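Trehalose-6-phosphate phosphatase (Cryptococcus neoformans, PDB 5DX9) is a phosphatase of the haloacid dehalogenase (HAD) superfamily, built of a core domain and a smaller cap, and holds a magnesium ion. Local coordinates at residues S138-Y143 / K178-V183; G67-F72 / E133-S138; I34-S39 / Y143-P148. All coordinates share one frame; numbering follows the deposited sequence.

Contact 1: S138-Y143 / K178-V183; sequences SITWHY and KKNLEV. With G6P (6-O-phosphono-alpha-D-glucopyranose), chain B; GLC (alpha-D-glucopyranose), chain C.
Trp-141 N donates to Leu-181 O at 2.7 Å over a nearly straight N-H (164°), and Leu-181 N answers to Trp-141 O at 2.9 Å. Ile-139 and Val-183 form a second hydrogen-bonded pair, while Tyr-143 N adds a longer bond to Lys-179 O (3.3 Å). From the non-hydrogen-bonded pairs, side chains reach the glycan. Glu-182 runs out extended, CG anti to the backbone N (chi1 -168°), so that OE2 accepts from G6P O4 at 2.6 Å; its OE1 forms a salt bridge with Lys-135, which also bonds Thr-140 OG1. Asn-180 ND2 donates to GLC O2 at 2.6 Å. Beside it stands His-142, whose NE2 probably bonds Glu-133 OE1 and whose ND1 shares a water with Lys-179 O and GLC O3. The two strands, 168° apart in direction, are the middle pair of the four-stranded antiparallel sheet of the HAD cap. On the face opposite Thr-140, His-142, Asn-180 and Glu-182, Ile-139, Trp-141, Leu-181 and Val-183 pack against helices 112-125 and 148-166. At the strand ends, Lys-179 O lies over one face of the Tyr-143 ring, toward its rim; the two side chains cross at about a right angle, Lys-179 CD 3.7 Å from Tyr-143 CE1.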
loop_
_atom_site.group_PDB
_atom_site.type_symbol
_atom_site.label_atom_id
_atom_site.label_comp_id
_atom_site.label_asym_id
_atom_site.label_seq_id
_atom_site.Cartn_x
_atom_site.Cartn_y
_atom_site.Cartn_z
ATOM N N SER A 138 1.600 0.201 -14.700
ATOM C CA SER A 138 0.324 0.878 -14.493
ATOM C C SER A 138 0.327 2.252 -15.146
ATOM O O SER A 138 1.382 2.802 -15.445
ATOM C CB SER A 138 0.016 1.007 -12.999
ATOM O OG SER A 138 1.031 1.738 -12.328
ATOM N N ILE A 139 -0.860 2.808 -15.360
ATOM C CA ILE A 139 -0.971 4.132 -15.953
ATOM C C ILE A 139 -2.001 4.979 -15.216
ATOM O O ILE A 139 -3.117 4.532 -14.951
ATOM C CB ILE A 139 -1.361 4.057 -17.440
ATOM C CG1 ILE A 139 -0.442 3.092 -18.194
ATOM C CG2 ILE A 139 -1.340 5.450 -18.059
ATOM C CD1 ILE A 139 -0.902 2.788 -19.611
ATOM N N THR A 140 -1.621 6.209 -14.898
ATOM C CA THR A 140 -2.495 7.111 -14.165
ATOM C C THR A 140 -2.815 8.358 -14.974
ATOM O O THR A 140 -1.920 8.989 -15.531
ATOM C CB THR A 140 -1.867 7.538 -12.831
ATOM O OG1 THR A 140 -1.567 6.376 -12.050
ATOM C CG2 THR A 140 -2.820 8.441 -12.060
ATOM N N TRP A 141 -4.097 8.699 -15.035
ATOM C CA TRP A 141 -4.530 9.951 -15.642
ATOM C C TRP A 141 -4.974 10.921 -14.553
ATOM O O TRP A 141 -5.902 10.632 -13.796
ATOM C CB TRP A 141 -5.664 9.709 -16.642
ATOM C CG TRP A 141 -6.133 10.955 -17.341
ATOM C CD1 TRP A 141 -5.443 11.687 -18.269
ATOM C CD2 TRP A 141 -7.403 11.607 -17.183
ATOM N NE1 TRP A 141 -6.202 12.753 -18.690
ATOM C CE2 TRP A 141 -7.404 12.729 -18.036
ATOM C CE3 TRP A 141 -8.529 11.355 -16.395
ATOM C CZ2 TRP A 141 -8.495 13.594 -18.130
ATOM C CZ3 TRP A 141 -9.608 12.219 -16.486
ATOM C CH2 TRP A 141 -9.583 13.323 -17.346
ATOM N N HIS A 142 -4.299 12.064 -14.472
ATOM C CA HIS A 142 -4.611 13.075 -13.470
ATOM C C HIS A 142 -5.498 14.174 -14.041
ATOM O O HIS A 142 -5.289 14.619 -15.167
ATOM C CB HIS A 142 -3.330 13.701 -12.921
ATOM C CG HIS A 142 -2.420 12.734 -12.236
ATOM N ND1 HIS A 142 -2.598 12.342 -10.928
ATOM C CD2 HIS A 142 -1.307 12.090 -12.672
ATOM C CE1 HIS A 142 -1.645 11.492 -10.589
ATOM N NE2 HIS A 142 -0.850 11.323 -11.628
ATOM N N TYR A 143 -6.478 14.622 -13.261
ATOM C CA TYR A 143 -7.292 15.765 -13.667
ATOM C C TYR A 143 -7.484 16.742 -12.509
ATOM O O TYR A 143 -8.388 17.574 -12.543
ATOM C CB TYR A 143 -8.652 15.303 -14.206
ATOM C CG TYR A 143 -9.526 14.624 -13.179
ATOM C CD1 TYR A 143 -10.439 15.350 -12.420
ATOM C CD2 TYR A 143 -9.439 13.256 -12.963
ATOM C CE1 TYR A 143 -11.237 14.732 -11.474
ATOM C CE2 TYR A 143 -10.231 12.629 -12.022
ATOM C CZ TYR A 143 -11.129 13.369 -11.281
ATOM O OH TYR A 143 -11.916 12.736 -10.342
ATOM N N LYS A 178 -7.900 9.607 -6.059
ATOM C CA LYS A 178 -8.180 10.978 -5.658
ATOM C C LYS A 178 -7.865 11.928 -6.801
ATOM O O LYS A 178 -6.718 12.291 -7.026
ATOM C CB LYS A 178 -7.388 11.350 -4.403
ATOM C CG LYS A 178 -7.674 10.441 -3.220
ATOM C CD LYS A 178 -7.221 11.045 -1.901
ATOM C CE LYS A 178 -7.758 10.230 -0.723
ATOM N NZ LYS A 178 -7.189 10.674 0.586
ATOM N N LYS A 179 -8.907 12.316 -7.524
ATOM C CA LYS A 179 -8.768 13.171 -8.693
ATOM C C LYS A 179 -7.886 12.512 -9.746
ATOM O O LYS A 179 -7.084 13.179 -10.396
ATOM C CB LYS A 179 -8.198 14.533 -8.301
ATOM C CG LYS A 179 -9.080 15.347 -7.357
ATOM C CD LYS A 179 -10.423 15.682 -7.993
ATOM C CE LYS A 179 -11.356 16.357 -6.999
ATOM N NZ LYS A 179 -12.755 16.386 -7.506
ATOM N N ASN A 180 -8.018 11.197 -9.891
ATOM C CA ASN A 180 -7.321 10.489 -10.956
ATOM C C ASN A 180 -8.055 9.226 -11.378
ATOM O O ASN A 180 -8.944 8.743 -10.674
ATOM C CB ASN A 180 -5.876 10.153 -10.530
ATOM C CG ASN A 180 -5.773 8.915 -9.625
ATOM O OD1 ASN A 180 -6.306 7.847 -9.926
ATOM N ND2 ASN A 180 -5.049 9.057 -8.524
ATOM N N LEU A 181 -7.666 8.697 -12.533
ATOM C CA LEU A 181 -8.003 7.335 -12.923
ATOM C C LEU A 181 -6.711 6.542 -13.083
ATOM O O LEU A 181 -5.720 7.062 -13.595
ATOM C CB LEU A 181 -8.798 7.304 -14.226
ATOM C CG LEU A 181 -10.274 7.679 -14.190
ATOM C CD1 LEU A 181 -10.900 7.433 -15.557
ATOM C CD2 LEU A 181 -11.005 6.906 -13.104
ATOM N N GLU A 182 -6.719 5.288 -12.645
ATOM C CA GLU A 182 -5.554 4.431 -12.813
ATOM C C GLU A 182 -5.954 3.033 -13.257
ATOM O O GLU A 182 -6.981 2.504 -12.836
ATOM C CB GLU A 182 -4.749 4.357 -11.517
ATOM C CG GLU A 182 -3.380 3.721 -11.688
ATOM C CD GLU A 182 -2.537 3.810 -10.433
ATOM O OE1 GLU A 182 -1.322 3.513 -10.507
ATOM O OE2 GLU A 182 -3.091 4.179 -9.373
ATOM N N VAL A 183 -5.147 2.440 -14.125
ATOM C CA VAL A 183 -5.378 1.067 -14.550
ATOM C C VAL A 183 -4.179 0.235 -14.143
ATOM O O VAL A 183 -3.039 0.612 -14.409
ATOM C CB VAL A 183 -5.602 0.955 -16.068
ATOM C CG1 VAL A 183 -5.907 -0.487 -16.448
ATOM C CG2 VAL A 183 -6.727 1.876 -16.509
HETATM C C1 G6P B . -0.249 9.561 -6.675
HETATM C C2 G6P B . 0.571 9.074 -7.863
HETATM C C3 G6P B . -0.237 8.163 -8.765
HETATM C C4 G6P B . -0.732 6.962 -7.986
HETATM C C5 G6P B . -1.323 7.284 -6.600
HETATM C C6 G6P B . -1.033 6.163 -5.583
HETATM O O1 G6P B . -1.282 10.472 -7.057
HETATM O O2 G6P B . 1.049 10.203 -8.593
HETATM O O3 G6P B . 0.584 7.659 -9.828
HETATM O O4 G6P B . -1.698 6.342 -8.846
HETATM O O5 G6P B . -0.806 8.460 -5.957
HETATM O O6 G6P B . -0.154 6.623 -4.527
HETATM P P G6P B . -0.166 5.935 -3.050
HETATM O O1P G6P B . 1.263 5.999 -2.315
HETATM O O2P G6P B . -1.141 6.657 -2.201
HETATM O O3P G6P B . -0.631 4.408 -3.255
HETATM C C1 GLC C . -1.913 11.064 -5.913
HETATM C C2 GLC C . -3.152 11.852 -6.343
HETATM C C3 GLC C . -2.761 13.121 -7.089
HETATM C C4 GLC C . -1.754 13.945 -6.297
HETATM C C5 GLC C . -0.565 13.085 -5.878
HETATM C C6 GLC C . 0.370 13.826 -4.923
HETATM O O2 GLC C . -3.987 11.014 -7.166
HETATM O O3 GLC C . -3.930 13.911 -7.330
HETATM O O4 GLC C . -1.339 15.052 -7.112
HETATM O O5 GLC C . -1.000 11.905 -5.207
HETATM O O6 GLC C . -0.378 14.385 -3.834
HETATM O O HOH W 1 -4.714 13.739 -9.946
HETATM O O HOH W 2 -11.364 10.188 -9.456
#

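Contact 2: G67-F72 / E133-S138; sequences GRDGDF and EVKKAS. With G6P (6-O-phosphono-alpha-D-glucopyranose), chain B.
Gly-67 and Lys-135 meet across the cleft between core and cap: residues 67-72 follow core strand 60-65 and Ser-66, consistent with HAD motif II, and residues 133-138 run from the end of strand 131-134 through the turn that leads to strand 139-142. Lys-135 NZ donates to Gly-67 O at 2.9 Å, approaching 35° out of the carbonyl plane, and also to G6P O3 at 2.9 Å. A bend at its third torsion (chi3 -77°) turns the amine into the site, toward Glu-182 and Thr-140. Gly-67 N meanwhile donates to G6P O3P at 2.7 Å, so this one residue contacts the phosphate by its amide and the cap lysine by its carbonyl.

Glu-133, next to His-142, supplies the next grip: OE1 accepts from G6P O2 at 3.0 Å and weakly from O3. Its OE2 lies 4.0 Å from Asp-69 OD1, with the carboxylates nearly perpendicular. A single water donates to both oxygens and accepts from Arg-68 NH1, and so probably eases the repulsion of the two like charges. One face of the Arg-68 guanidinium lies against a face of the Phe-72 ring, with NH1 over the ring centre, and G6P O2 is over its other face; NH2 hydrogen-bonds Pro-38 O and NE forms a salt bridge with Asp-28, a residue of the magnesium site.

Asp-69 is the N-cap of helix 70-77, its OD2 receiving Phe-72 N at 3.1 Å from above the carboxylate plane, 55° out of it. Asp-69 CB packs at 3.7 Å on Lys-135 CG, the two side chains crossing at about a right angle. At the solvent-facing end Asp-71 OD1 and Lys-136 NZ stay 4.1 Å apart, too far for a salt bridge.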
loop_
_atom_site.group_PDB
_atom_site.type_symbol
_atom_site.label_atom_id
_atom_site.label_comp_id
_atom_site.label_asym_id
_atom_site.label_seq_id
_atom_site.Cartn_x
_atom_site.Cartn_y
_atom_site.Cartn_z
ATOM N N GLY A 67 1.100 3.115 -4.805
ATOM C CA GLY A 67 0.765 3.013 -6.213
ATOM C C GLY A 67 1.822 3.714 -7.041
ATOM O O GLY A 67 1.818 3.650 -8.272
ATOM N N ARG A 68 2.732 4.393 -6.350
ATOM C CA ARG A 68 3.835 5.096 -6.985
ATOM C C ARG A 68 4.752 4.165 -7.776
ATOM O O ARG A 68 4.772 2.948 -7.559
ATOM C CB ARG A 68 4.656 5.847 -5.936
ATOM C CG ARG A 68 3.973 7.074 -5.367
ATOM C CD ARG A 68 4.064 8.255 -6.320
ATOM N NE ARG A 68 3.495 9.460 -5.723
ATOM C CZ ARG A 68 3.727 10.692 -6.160
ATOM N NH1 ARG A 68 4.525 10.887 -7.203
ATOM N NH2 ARG A 68 3.168 11.729 -5.551
ATOM N N ASP A 69 5.507 4.763 -8.691
ATOM C CA ASP A 69 6.518 4.060 -9.466
ATOM C C ASP A 69 7.803 3.921 -8.661
ATOM O O ASP A 69 8.101 4.760 -7.811
ATOM C CB ASP A 69 6.791 4.804 -10.774
ATOM C CG ASP A 69 7.136 6.263 -10.547
ATOM O OD1 ASP A 69 6.221 7.041 -10.209
ATOM O OD2 ASP A 69 8.318 6.633 -10.708
ATOM N N GLY A 70 8.560 2.864 -8.936
ATOM C CA GLY A 70 9.799 2.598 -8.225
ATOM C C GLY A 70 10.793 3.745 -8.253
ATOM O O GLY A 70 11.539 3.950 -7.295
ATOM N N ASP A 71 10.802 4.498 -9.349
ATOM C CA ASP A 71 11.747 5.598 -9.512
ATOM C C ASP A 71 11.519 6.701 -8.486
ATOM O O ASP A 71 12.456 7.146 -7.825
ATOM C CB ASP A 71 11.657 6.182 -10.923
ATOM C CG ASP A 71 12.478 5.401 -11.933
ATOM O OD1 ASP A 71 12.752 4.207 -11.695
ATOM O OD2 ASP A 71 12.848 5.990 -12.968
ATOM N N PHE A 72 10.270 7.143 -8.366
ATOM C CA PHE A 72 9.916 8.179 -7.400
ATOM C C PHE A 72 10.235 7.729 -5.980
ATOM O O PHE A 72 10.760 8.500 -5.180
ATOM C CB PHE A 72 8.432 8.542 -7.513
ATOM C CG PHE A 72 7.951 9.476 -6.436
ATOM C CD1 PHE A 72 7.990 10.849 -6.622
ATOM C CD2 PHE A 72 7.450 8.983 -5.241
ATOM C CE1 PHE A 72 7.542 11.712 -5.633
ATOM C CE2 PHE A 72 7.004 9.840 -4.250
ATOM C CZ PHE A 72 7.048 11.205 -4.446
ATOM N N GLU A 133 0.423 9.750 -16.436
ATOM C CA GLU A 133 1.577 9.162 -15.773
ATOM C C GLU A 133 1.745 7.710 -16.190
ATOM O O GLU A 133 1.243 6.803 -15.529
ATOM C CB GLU A 133 1.441 9.265 -14.253
ATOM C CG GLU A 133 2.622 9.930 -13.572
ATOM C CD GLU A 133 2.482 9.975 -12.063
ATOM O OE1 GLU A 133 1.403 10.365 -11.574
ATOM O OE2 GLU A 133 3.453 9.622 -11.367
ATOM N N VAL A 134 2.446 7.496 -17.298
ATOM C CA VAL A 134 2.764 6.144 -17.732
ATOM C C VAL A 134 3.866 5.574 -16.849
ATOM O O VAL A 134 4.981 6.092 -16.814
ATOM C CB VAL A 134 3.203 6.106 -19.205
ATOM C CG1 VAL A 134 3.591 4.692 -19.607
ATOM C CG2 VAL A 134 2.090 6.633 -20.099
ATOM N N LYS A 135 3.539 4.518 -16.116
ATOM C CA LYS A 135 4.514 3.863 -15.260
ATOM C C LYS A 135 4.883 2.518 -15.869
ATOM O O LYS A 135 4.516 2.229 -17.006
ATOM C CB LYS A 135 3.967 3.711 -13.837
ATOM C CG LYS A 135 3.853 5.038 -13.088
ATOM C CD LYS A 135 3.103 4.906 -11.767
ATOM C CE LYS A 135 1.606 4.808 -12.000
ATOM N NZ LYS A 135 0.826 4.878 -10.736
ATOM N N LYS A 136 5.609 1.695 -15.122
ATOM C CA LYS A 136 6.137 0.461 -15.687
ATOM C C LYS A 136 5.076 -0.623 -15.854
ATOM O O LYS A 136 5.120 -1.386 -16.816
ATOM C CB LYS A 136 7.292 -0.056 -14.828
ATOM C CG LYS A 136 8.449 0.930 -14.726
ATOM C CD LYS A 136 9.721 0.279 -14.202
ATOM C CE LYS A 136 10.870 1.281 -14.173
ATOM N NZ LYS A 136 12.143 0.682 -13.678
ATOM N N ALA A 137 4.121 -0.692 -14.931
ATOM C CA ALA A 137 3.076 -1.708 -15.005
ATOM C C ALA A 137 1.683 -1.122 -14.765
ATOM O O ALA A 137 0.705 -1.858 -14.641
ATOM C CB ALA A 137 3.355 -2.825 -14.008
ATOM N N SER A 138 1.600 0.201 -14.700
ATOM C CA SER A 138 0.324 0.878 -14.493
ATOM C C SER A 138 0.327 2.252 -15.146
ATOM O O SER A 138 1.382 2.802 -15.445
ATOM C CB SER A 138 0.016 1.007 -12.999
ATOM O OG SER A 138 1.031 1.738 -12.328
HETATM C C1 G6P B . -0.249 9.561 -6.675
HETATM C C2 G6P B . 0.571 9.074 -7.863
HETATM C C3 G6P B . -0.237 8.163 -8.765
HETATM C C4 G6P B . -0.732 6.962 -7.986
HETATM C C5 G6P B . -1.323 7.284 -6.600
HETATM C C6 G6P B . -1.033 6.163 -5.583
HETATM O O1 G6P B . -1.282 10.472 -7.057
HETATM O O2 G6P B . 1.049 10.203 -8.593
HETATM O O3 G6P B . 0.584 7.659 -9.828
HETATM O O4 G6P B . -1.698 6.342 -8.846
HETATM O O5 G6P B . -0.806 8.460 -5.957
HETATM O O6 G6P B . -0.154 6.623 -4.527
HETATM P P G6P B . -0.166 5.935 -3.050
HETATM O O1P G6P B . 1.263 5.999 -2.315
HETATM O O2P G6P B . -1.141 6.657 -2.201
HETATM O O3P G6P B . -0.631 4.408 -3.255
HETATM O O HOH W 3 5.372 9.472 -9.382
#

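Contact 3: I34-S39 / Y143-P148; sequences IVKVPS and YRNSDP. With GLC (alpha-D-glucopyranose), chain C.
Asn-145 ND2 donates to Lys-36 O at 3.1 Å, the one direct hydrogen bond between the two loops. Its geometry is modest: the N-H bends to 143° and the donor sits well above the carbonyl plane, not on a lone pair.

The firmer polar links run through the glucose GLC. From residues 143-148, Arg-144 NE donates to GLC O3 at 2.7 Å over an almost straight N-H (167°), and NH2 adds a weak second bond to the same oxygen. From residues 34-39, Val-35 holds the sugar by its backbone, its N donating to GLC O6 at 2.8 Å and its O accepting from GLC O4 at 2.8 Å. The sugar thus bridges the two loops, and Ile-34, Val-35, Lys-36, Pro-38 and Arg-144 line this end of the glycan pocket.

The packing is built on Arg-144. Its chain leaves the backbone extended and bends at the third torsion (chi3 -63°), laying one guanidinium face under Ile-34 CG2, which is only 3.2 Å from Arg-144 NH2; the tight fit lies off centre, toward the rim. Lys-36 CG touches Asn-145 OD1 at 3.7 Å.

Residues 34-39 belong to the long core connection between strand 21-25 and helix 45-56. Residues 143-146 make a type I turn leaving cap strand 139-142, after which Asp-147 N-caps helix 148-166.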
loop_
_atom_site.group_PDB
_atom_site.type_symbol
_atom_site.label_atom_id
_atom_site.label_comp_id
_atom_site.label_asym_id
_atom_site.label_seq_id
_atom_site.Cartn_x
_atom_site.Cartn_y
_atom_site.Cartn_z
ATOM N N ILE A 34 -1.861 15.104 0.286
ATOM C CA ILE A 34 -2.222 15.206 -1.121
ATOM C C ILE A 34 -1.948 16.636 -1.565
ATOM O O ILE A 34 -2.351 17.576 -0.888
ATOM C CB ILE A 34 -3.707 14.855 -1.360
ATOM C CG1 ILE A 34 -4.024 13.466 -0.802
ATOM C CG2 ILE A 34 -4.060 14.946 -2.845
ATOM C CD1 ILE A 34 -3.238 12.355 -1.456
ATOM N N VAL A 35 -1.251 16.800 -2.687
ATOM C CA VAL A 35 -0.946 18.134 -3.203
ATOM C C VAL A 35 -1.244 18.241 -4.698
ATOM O O VAL A 35 -1.612 17.258 -5.343
ATOM C CB VAL A 35 0.529 18.522 -2.950
ATOM C CG1 VAL A 35 0.745 18.876 -1.489
ATOM C CG2 VAL A 35 1.459 17.397 -3.375
ATOM N N LYS A 36 -1.082 19.446 -5.238
ATOM C CA LYS A 36 -1.398 19.729 -6.637
ATOM C C LYS A 36 -0.613 18.868 -7.623
ATOM O O LYS A 36 -1.183 18.328 -8.575
ATOM C CB LYS A 36 -1.145 21.206 -6.947
ATOM C CG LYS A 36 -2.326 22.123 -6.673
ATOM C CD LYS A 36 -2.648 22.214 -5.193
ATOM C CE LYS A 36 -3.896 23.060 -4.950
ATOM N NZ LYS A 36 -5.111 22.469 -5.580
ATOM N N VAL A 37 0.691 18.738 -7.397
ATOM C CA VAL A 37 1.568 18.082 -8.364
ATOM C C VAL A 37 2.223 16.816 -7.812
ATOM O O VAL A 37 2.892 16.859 -6.783
ATOM C CB VAL A 37 2.675 19.038 -8.839
ATOM C CG1 VAL A 37 3.392 18.449 -10.049
ATOM C CG2 VAL A 37 2.091 20.405 -9.168
ATOM N N PRO A 38 2.043 15.687 -8.516
ATOM C CA PRO A 38 2.534 14.356 -8.123
ATOM C C PRO A 38 4.010 14.318 -7.725
ATOM O O PRO A 38 4.362 13.637 -6.759
ATOM C CB PRO A 38 2.298 13.517 -9.382
ATOM C CG PRO A 38 1.120 14.154 -10.029
ATOM C CD PRO A 38 1.265 15.638 -9.766
ATOM N N SER A 39 4.857 15.038 -8.455
ATOM C CA SER A 39 6.297 15.001 -8.209
ATOM C C SER A 39 6.697 15.872 -7.024
ATOM O O SER A 39 7.824 15.785 -6.533
ATOM C CB SER A 39 7.064 15.446 -9.455
ATOM O OG SER A 39 6.808 16.810 -9.744
ATOM N N TYR A 143 -6.478 14.622 -13.261
ATOM C CA TYR A 143 -7.292 15.765 -13.667
ATOM C C TYR A 143 -7.484 16.742 -12.509
ATOM O O TYR A 143 -8.388 17.574 -12.543
ATOM C CB TYR A 143 -8.652 15.303 -14.206
ATOM C CG TYR A 143 -9.526 14.624 -13.179
ATOM C CD1 TYR A 143 -10.439 15.350 -12.420
ATOM C CD2 TYR A 143 -9.439 13.256 -12.963
ATOM C CE1 TYR A 143 -11.237 14.732 -11.474
ATOM C CE2 TYR A 143 -10.231 12.629 -12.022
ATOM C CZ TYR A 143 -11.129 13.369 -11.281
ATOM O OH TYR A 143 -11.916 12.736 -10.342
ATOM N N ARG A 144 -6.627 16.649 -11.495
ATOM C CA ARG A 144 -6.741 17.514 -10.322
ATOM C C ARG A 144 -6.558 18.989 -10.675
ATOM O O ARG A 144 -7.086 19.867 -9.993
ATOM C CB ARG A 144 -5.725 17.113 -9.247
ATOM C CG ARG A 144 -5.764 18.005 -8.008
ATOM C CD ARG A 144 -4.774 17.557 -6.937
ATOM N NE ARG A 144 -5.091 16.222 -6.445
ATOM C CZ ARG A 144 -6.057 15.951 -5.573
ATOM N NH1 ARG A 144 -6.808 16.929 -5.087
ATOM N NH2 ARG A 144 -6.277 14.701 -5.193
ATOM N N ASN A 145 -5.815 19.264 -11.741
ATOM C CA ASN A 145 -5.569 20.643 -12.139
ATOM C C ASN A 145 -6.296 21.015 -13.425
ATOM O O ASN A 145 -5.930 21.974 -14.106
ATOM C CB ASN A 145 -4.068 20.890 -12.278
ATOM C CG ASN A 145 -3.337 20.751 -10.955
ATOM O OD1 ASN A 145 -3.760 21.305 -9.939
ATOM N ND2 ASN A 145 -2.244 19.995 -10.956
ATOM N N SER A 146 -7.333 20.249 -13.749
ATOM C CA SER A 146 -8.249 20.624 -14.816
ATOM C C SER A 146 -9.335 21.521 -14.235
ATOM O O SER A 146 -9.387 21.725 -13.022
ATOM C CB SER A 146 -8.868 19.385 -15.468
ATOM O OG SER A 146 -7.864 18.531 -15.988
ATOM N N ASP A 147 -10.189 22.067 -15.096
ATOM C CA ASP A 147 -11.382 22.752 -14.621
ATOM C C ASP A 147 -12.173 21.779 -13.763
ATOM O O ASP A 147 -12.368 20.626 -14.154
ATOM C CB ASP A 147 -12.236 23.264 -15.784
ATOM C CG ASP A 147 -13.554 23.863 -15.320
ATOM O OD1 ASP A 147 -13.544 24.996 -14.792
ATOM O OD2 ASP A 147 -14.601 23.204 -15.488
ATOM N N PRO A 148 -12.604 22.231 -12.578
ATOM C CA PRO A 148 -13.317 21.378 -11.618
ATOM C C PRO A 148 -14.456 20.588 -12.259
ATOM O O PRO A 148 -14.503 19.371 -12.115
ATOM C CB PRO A 148 -13.854 22.385 -10.596
ATOM C CG PRO A 148 -12.860 23.495 -10.627
ATOM C CD PRO A 148 -12.411 23.599 -12.063
HETATM C C1 GLC C . -1.913 11.064 -5.913
HETATM C C2 GLC C . -3.152 11.852 -6.343
HETATM C C3 GLC C . -2.761 13.121 -7.089
HETATM C C4 GLC C . -1.754 13.945 -6.297
HETATM C C5 GLC C . -0.565 13.085 -5.878
HETATM C C6 GLC C . 0.370 13.826 -4.923
HETATM O O2 GLC C . -3.987 11.014 -7.166
HETATM O O3 GLC C . -3.930 13.911 -7.330
HETATM O O4 GLC C . -1.339 15.052 -7.112
HETATM O O5 GLC C . -1.000 11.905 -5.207
HETATM O O6 GLC C . -0.378 14.385 -3.834
#

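In the fold
Contact 1 is buried, contact 2 partly buried, and contact 3 lies at the surface. Contact 1 is internal to the cap and depends on regular strand pairing, whereas contacts 2 and 3 each join a core loop to the cap through a few side-chain bonds, a water or a sugar. Contacts 1 and 2 share Ser-138 and lie on neighbouring strands of one sheet, and both touch G6P; contacts 1 and 3 share Tyr-143 and both touch GLC. Charge is concentrated in contact 2, near G6P, while contact 3 meets GLC through the backbone of Val-35 and the Arg-144 side chain, with one Asn-145 bond between the loops. Contact 2 is nested within the chain loop that contact 3 closes.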